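Local coordinates for beta-ketoacyl-[acyl-carrier-protein] synthase III (Pseudomonas aeruginosa, PDB 2X3E), which probably catalyses the first condensation of bacterial fatty acid synthesis, joining acetyl-CoA to malonyl-ACP to give 3-oxobutanoyl-ACP with loss of carbon dioxide, at residues C9-E17 with G158-L166; R39-I47 with S273-T281. The protein carries 1 engineered substitution. All coordinates share one frame; numbering follows the deposited sequence. Where two conformers were deposited one is given.

Contact 1 of 2, residues C9-E17 with G158-L166; sequences CGLGSYLPE and GDGAGAVVL
In the outer strand pair of the N-terminal mixed sheet, Gly12 faces Ala163 and Tyr14 faces Ala161. The axes of the two short strand segments make an angle of 166°, antiparallel. Gly12 and Ala163 form a hydrogen-bonded pair, Gly12 N giving to Ala163 O at 2.9 Å and Ala163 N to Gly12 O at 2.8 Å. Tyr14 and Ala161 form a second, with Tyr14 N 2.9 Å from Ala161 O and Ala161 N 3.1 Å from Tyr14 O. At the other end Cys9 and Gly10 both face Val165, a classic beta bulge: Cys9 N meets Val165 O at 2.9 Å, while Val165 N approaches Gly10 O from above the carbonyl plane. Cys9 SG, turned between its backbone N and carbonyl carbon (chi1 61°), lies 3.5 Å from Val165 CG1. On the face shared by Leu11, Ser13 and Val164, Leu11 CD1 touches Val164 CG1 at 3.8 Å, crossing at a slant, and helix 285-295 packs against Leu11 and Ser13. Helix 53-68 covers Tyr14 and Ala161 on the other face. Pro16 CD rests 3.7 Å from Asp159 O. A five-stranded mixed sheet ordered 3-2-4-5-1, its fifth strand (here 160-169) antiparallel to its neighbours, characterises the thiolase fold.

Contact 2 of 2, residues R39-I47 with S273-T281; sequences RTGVRQRHI and SNIAEVGNT
The short helix 275-278 presents its carbonyls to the turn and strand of residues 41-46, where Ala276 meets Arg43 and Gln44. Ala276 O takes two backbone donors: Arg43 N lies in the carbonyl plane on a lone pair at 3.0 Å, and Gln44 N is tilted from that plane at 3.1 Å. Gln44 CG sits between the backbone N and the carbonyl carbon (chi1 55°), and the extended chain beyond it carries Gln44 NE2 to Glu277 O at 3.0 Å, a bond lying almost in the amide plane (4° out). Val42 packs through both methyls: Val42 CG2 lies 3.9 Å from Ile275 CG1, and Val42 CG1 3.7 Å from Gly279 CA. Water continues the pattern: one molecule accepts from His46 N and donates to Val278 O, and a second, in the plane of the imidazole, joins His46 NE2 at 2.7 Å to Glu277 O. The other ring nitrogen, ND1, probably donates to Pro16 O, which can only accept, so the ring is held at both nitrogens. Three successive carbonyls (Ala276, Glu277, Val278) thus find donors on one segment, directly or through water, which probably steadies the helix end before Gly279 and Asn280, a predicted active-site residue.

From the N terminus the chain runs through residues 9-17 and then 39-47 before either contact is made. Contact 1 closes a loop of 140 intervening residues when strand 160-169 pairs with the first strand; contact 2 closes 225 when residues 273-281 reach the early turn. The segments alternate, so the loops cross, neither nesting in the other. Contact 1 adds the first strand to the edge of the N-terminal sheet, whereas contact 2 ties the early chain to the C-terminal part. Their centres lie about 16 Å apart, yet they meet directly: Gly158 N is probably hydrogen-bonded to Asn280 O at 2.9 Å, joining the approach to strand 160-169 to the loop holding Asn280, a predicted active-site residue.

Contact 1 of 2, residues C9-E17 with G158-L166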
# COMPACT_ATOMS: atom_id res chain seq x y z
N CYS A 9 11.19 8.33 -16.75
CA CYS A 9 11.83 9.55 -17.24
C CYS A 9 12.72 10.27 -16.21
O CYS A 9 13.26 11.32 -16.51
CB CYS A 9 10.78 10.51 -17.81
SG CYS A 9 9.53 11.08 -16.64
N GLY A 10 12.91 9.67 -15.03
CA GLY A 10 13.74 10.27 -13.99
C GLY A 10 14.16 9.26 -12.95
O GLY A 10 13.42 8.31 -12.67
N LEU A 11 15.35 9.44 -12.39
CA LEU A 11 15.89 8.56 -11.35
C LEU A 11 16.62 9.40 -10.32
O LEU A 11 17.34 10.34 -10.66
CB LEU A 11 16.85 7.53 -11.96
CG LEU A 11 17.53 6.53 -11.02
CD1 LEU A 11 16.54 5.52 -10.48
CD2 LEU A 11 18.68 5.83 -11.72
N GLY A 12 16.43 9.06 -9.05
CA GLY A 12 17.17 9.69 -7.96
C GLY A 12 17.27 8.73 -6.80
O GLY A 12 16.57 7.72 -6.75
N SER A 13 18.16 9.03 -5.87
CA SER A 13 18.36 8.16 -4.71
C SER A 13 18.98 8.93 -3.56
O SER A 13 19.51 10.03 -3.75
CB SER A 13 19.25 6.98 -5.08
OG SER A 13 20.59 7.39 -5.32
N TYR A 14 18.91 8.33 -2.38
CA TYR A 14 19.57 8.87 -1.20
C TYR A 14 19.95 7.74 -0.24
O TYR A 14 19.13 6.87 0.05
CB TYR A 14 18.68 9.90 -0.50
CG TYR A 14 19.34 10.51 0.72
CD1 TYR A 14 20.33 11.47 0.58
CD2 TYR A 14 18.98 10.11 2.01
CE1 TYR A 14 20.96 12.02 1.69
CE2 TYR A 14 19.60 10.67 3.13
CZ TYR A 14 20.58 11.62 2.96
OH TYR A 14 21.21 12.19 4.05
N LEU A 15 21.19 7.78 0.22
CA LEU A 15 21.68 6.86 1.24
C LEU A 15 22.03 7.67 2.48
O LEU A 15 22.64 8.74 2.37
CB LEU A 15 22.94 6.14 0.73
CG LEU A 15 22.77 5.19 -0.45
CD1 LEU A 15 24.12 4.91 -1.09
CD2 LEU A 15 22.09 3.90 -0.02
N PRO A 16 21.64 7.18 3.67
CA PRO A 16 22.04 7.89 4.88
C PRO A 16 23.56 7.92 5.02
O PRO A 16 24.26 7.05 4.51
CB PRO A 16 21.38 7.09 6.02
CG PRO A 16 20.90 5.83 5.43
CD PRO A 16 20.81 5.99 3.95
N GLU A 17 24.05 8.94 5.71
CA GLU A 17 25.48 9.20 5.81
C GLU A 17 26.22 8.11 6.58
O GLU A 17 27.29 7.65 6.15
CB GLU A 17 25.70 10.56 6.47
CG GLU A 17 27.08 11.13 6.26
CD GLU A 17 27.19 12.55 6.76
OE1 GLU A 17 27.48 12.74 7.96
OE2 GLU A 17 26.97 13.48 5.96
N GLY A 158 20.71 -3.09 4.97
CA GLY A 158 21.01 -1.66 5.05
C GLY A 158 19.79 -0.83 4.74
O GLY A 158 18.73 -1.39 4.41
N ASP A 159 19.94 0.49 4.82
CA ASP A 159 18.84 1.44 4.63
C ASP A 159 19.07 2.31 3.40
O ASP A 159 20.21 2.52 2.97
CB ASP A 159 18.73 2.36 5.85
CG ASP A 159 18.50 1.61 7.15
OD1 ASP A 159 18.00 0.47 7.12
OD2 ASP A 159 18.82 2.18 8.22
N GLY A 160 17.99 2.85 2.86
CA GLY A 160 18.10 3.74 1.71
C GLY A 160 16.79 3.97 1.01
O GLY A 160 15.76 3.38 1.36
N ALA A 161 16.85 4.84 -0.00
CA ALA A 161 15.70 5.16 -0.83
C ALA A 161 16.15 5.36 -2.27
O ALA A 161 17.20 5.96 -2.53
CB ALA A 161 15.01 6.43 -0.32
N GLY A 162 15.36 4.84 -3.20
CA GLY A 162 15.53 5.09 -4.62
C GLY A 162 14.19 5.44 -5.24
O GLY A 162 13.16 4.85 -4.90
N ALA A 163 14.20 6.40 -6.17
CA ALA A 163 12.97 6.91 -6.74
C ALA A 163 13.06 7.04 -8.25
O ALA A 163 14.13 7.34 -8.81
CB ALA A 163 12.63 8.25 -6.13
N VAL A 164 11.93 6.80 -8.91
CA VAL A 164 11.77 7.07 -10.33
C VAL A 164 10.56 7.96 -10.57
O VAL A 164 9.60 7.96 -9.78
CB VAL A 164 11.61 5.77 -11.16
CG1 VAL A 164 12.89 4.98 -11.17
CG2 VAL A 164 10.44 4.92 -10.65
N VAL A 165 10.64 8.74 -11.65
CA VAL A 165 9.50 9.49 -12.17
C VAL A 165 8.97 8.75 -13.39
O VAL A 165 9.76 8.33 -14.25
CB VAL A 165 9.92 10.92 -12.58
CG1 VAL A 165 8.77 11.65 -13.29
CG2 VAL A 165 10.39 11.71 -11.36
N LEU A 166 7.66 8.55 -13.43
CA LEU A 166 6.97 7.97 -14.57
C LEU A 166 6.06 9.02 -15.19
O LEU A 166 5.49 9.85 -14.47
CB LEU A 166 6.11 6.77 -14.14
CG LEU A 166 6.81 5.56 -13.54
CD1 LEU A 166 5.79 4.64 -12.88
CD2 LEU A 166 7.60 4.81 -14.60

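Contact 2 of 2, residues R39-I47 with S273-T281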
# COMPACT_ATOMS: atom_id res chain seq x y z
N ARG A 39 29.45 -14.98 4.34
CA ARG A 39 28.02 -15.28 4.31
C ARG A 39 27.25 -14.37 3.36
O ARG A 39 26.41 -14.86 2.60
CB ARG A 39 27.43 -15.17 5.72
CG ARG A 39 25.93 -15.48 5.82
CD ARG A 39 25.62 -16.96 5.59
NE ARG A 39 24.23 -17.16 5.18
CZ ARG A 39 23.77 -17.07 3.93
NH1 ARG A 39 24.59 -16.77 2.92
NH2 ARG A 39 22.48 -17.27 3.69
N THR A 40 27.54 -13.07 3.39
CA THR A 40 26.74 -12.09 2.65
C THR A 40 27.44 -11.39 1.49
O THR A 40 26.77 -10.89 0.58
CB THR A 40 26.22 -10.99 3.59
OG1 THR A 40 27.32 -10.24 4.12
CG2 THR A 40 25.41 -11.60 4.73
N GLY A 41 28.77 -11.32 1.53
CA GLY A 41 29.55 -10.51 0.58
C GLY A 41 29.37 -9.01 0.78
O GLY A 41 30.02 -8.21 0.10
N VAL A 42 28.51 -8.62 1.71
CA VAL A 42 28.26 -7.22 2.01
C VAL A 42 29.41 -6.70 2.87
O VAL A 42 29.73 -7.28 3.91
CB VAL A 42 26.94 -7.04 2.78
CG1 VAL A 42 26.75 -5.58 3.18
CG2 VAL A 42 25.77 -7.53 1.94
N ARG A 43 30.03 -5.61 2.42
CA ARG A 43 31.15 -5.00 3.15
C ARG A 43 30.74 -3.74 3.90
O ARG A 43 31.35 -3.40 4.91
CB ARG A 43 32.31 -4.71 2.20
CG ARG A 43 32.87 -5.98 1.55
CD ARG A 43 34.39 -5.96 1.41
NE ARG A 43 34.91 -7.26 0.99
CZ ARG A 43 36.21 -7.57 0.89
NH1 ARG A 43 37.16 -6.68 1.17
NH2 ARG A 43 36.56 -8.79 0.49
N GLN A 44 29.70 -3.04 3.43
CA GLN A 44 29.14 -1.95 4.22
C GLN A 44 27.65 -1.75 3.98
O GLN A 44 27.08 -2.19 2.98
CB GLN A 44 29.92 -0.64 4.01
CG GLN A 44 30.08 -0.18 2.57
CD GLN A 44 30.42 1.30 2.46
OE1 GLN A 44 31.39 1.78 3.06
NE2 GLN A 44 29.63 2.03 1.69
N ARG A 45 27.03 -1.07 4.94
CA ARG A 45 25.61 -0.78 4.87
C ARG A 45 25.34 0.57 5.53
O ARG A 45 25.97 0.92 6.54
CB ARG A 45 24.76 -1.94 5.45
CG ARG A 45 25.01 -2.40 6.90
CD ARG A 45 26.39 -2.99 7.19
NE ARG A 45 26.61 -4.39 6.82
CZ ARG A 45 27.80 -4.99 6.87
NH1 ARG A 45 27.92 -6.26 6.51
NH2 ARG A 45 28.89 -4.33 7.27
N HIS A 46 24.45 1.34 4.91
CA HIS A 46 24.14 2.69 5.38
C HIS A 46 23.01 2.61 6.41
O HIS A 46 22.06 1.84 6.24
CB HIS A 46 23.78 3.60 4.21
CG HIS A 46 24.94 3.87 3.29
ND1 HIS A 46 25.61 5.07 3.29
CD2 HIS A 46 25.55 3.09 2.37
CE1 HIS A 46 26.59 5.02 2.40
NE2 HIS A 46 26.57 3.83 1.83
N ILE A 47 23.15 3.39 7.48
CA ILE A 47 22.28 3.28 8.65
C ILE A 47 21.54 4.60 8.88
O ILE A 47 22.16 5.64 9.08
CB ILE A 47 23.11 2.89 9.91
CG1 ILE A 47 23.85 1.56 9.69
CG2 ILE A 47 22.22 2.79 11.14
CD1 ILE A 47 22.93 0.35 9.48
N SER A 273 24.66 -4.76 -9.81
CA SER A 273 24.78 -5.05 -8.38
C SER A 273 25.68 -4.07 -7.63
O SER A 273 26.81 -3.80 -8.04
CB SER A 273 25.31 -6.46 -8.18
OG SER A 273 25.53 -6.73 -6.80
N ASN A 274 25.16 -3.55 -6.52
CA ASN A 274 25.94 -2.75 -5.57
C ASN A 274 25.77 -3.25 -4.13
O ASN A 274 26.04 -2.51 -3.19
CB ASN A 274 25.55 -1.27 -5.67
CG ASN A 274 24.10 -1.02 -5.30
OD1 ASN A 274 23.25 -1.90 -5.41
ND2 ASN A 274 23.80 0.21 -4.89
N ILE A 275 25.37 -4.50 -3.97
CA ILE A 275 25.08 -5.05 -2.64
C ILE A 275 26.29 -5.00 -1.70
O ILE A 275 26.14 -4.91 -0.48
CB ILE A 275 24.51 -6.50 -2.74
CG1 ILE A 275 23.82 -6.89 -1.42
CG2 ILE A 275 25.61 -7.50 -3.13
CD1 ILE A 275 23.09 -8.19 -1.51
N ALA A 276 27.50 -5.05 -2.26
CA ALA A 276 28.72 -4.92 -1.46
C ALA A 276 28.84 -3.56 -0.75
O ALA A 276 29.38 -3.49 0.36
CB ALA A 276 29.95 -5.17 -2.33
N GLU A 277 28.32 -2.50 -1.38
CA GLU A 277 28.48 -1.14 -0.87
C GLU A 277 27.29 -0.65 -0.05
O GLU A 277 27.45 0.22 0.80
CB GLU A 277 28.71 -0.15 -2.02
CG GLU A 277 29.99 -0.42 -2.81
CD GLU A 277 29.76 -1.36 -3.97
OE1 GLU A 277 28.66 -1.94 -4.05
OE2 GLU A 277 30.68 -1.54 -4.80
N VAL A 278 26.10 -1.20 -0.30
CA VAL A 278 24.89 -0.73 0.38
C VAL A 278 24.12 -1.81 1.13
O VAL A 278 23.20 -1.49 1.88
CB VAL A 278 23.93 -0.03 -0.62
CG1 VAL A 278 24.64 1.12 -1.32
CG2 VAL A 278 23.35 -1.01 -1.65
N GLY A 279 24.49 -3.08 0.96
CA GLY A 279 23.75 -4.18 1.56
C GLY A 279 22.38 -4.35 0.93
O GLY A 279 22.12 -3.86 -0.17
N ASN A 280 21.51 -5.07 1.64
CA ASN A 280 20.16 -5.37 1.19
C ASN A 280 19.23 -4.31 1.76
O ASN A 280 19.01 -4.26 2.97
CB ASN A 280 19.76 -6.77 1.69
CG ASN A 280 18.34 -7.17 1.32
OD1 ASN A 280 17.49 -6.32 1.08
ND2 ASN A 280 18.08 -8.47 1.29
N THR A 281 18.72 -3.45 0.88
CA THR A 281 17.88 -2.32 1.29
C THR A 281 16.39 -2.54 0.97
O THR A 281 15.60 -1.58 0.95
CB THR A 281 18.37 -1.01 0.63
OG1 THR A 281 18.32 -1.14 -0.80
CG2 THR A 281 19.80 -0.69 1.06
O HOH W 1 22.72 0.90 2.74
O HOH W 2 27.91 3.13 -0.37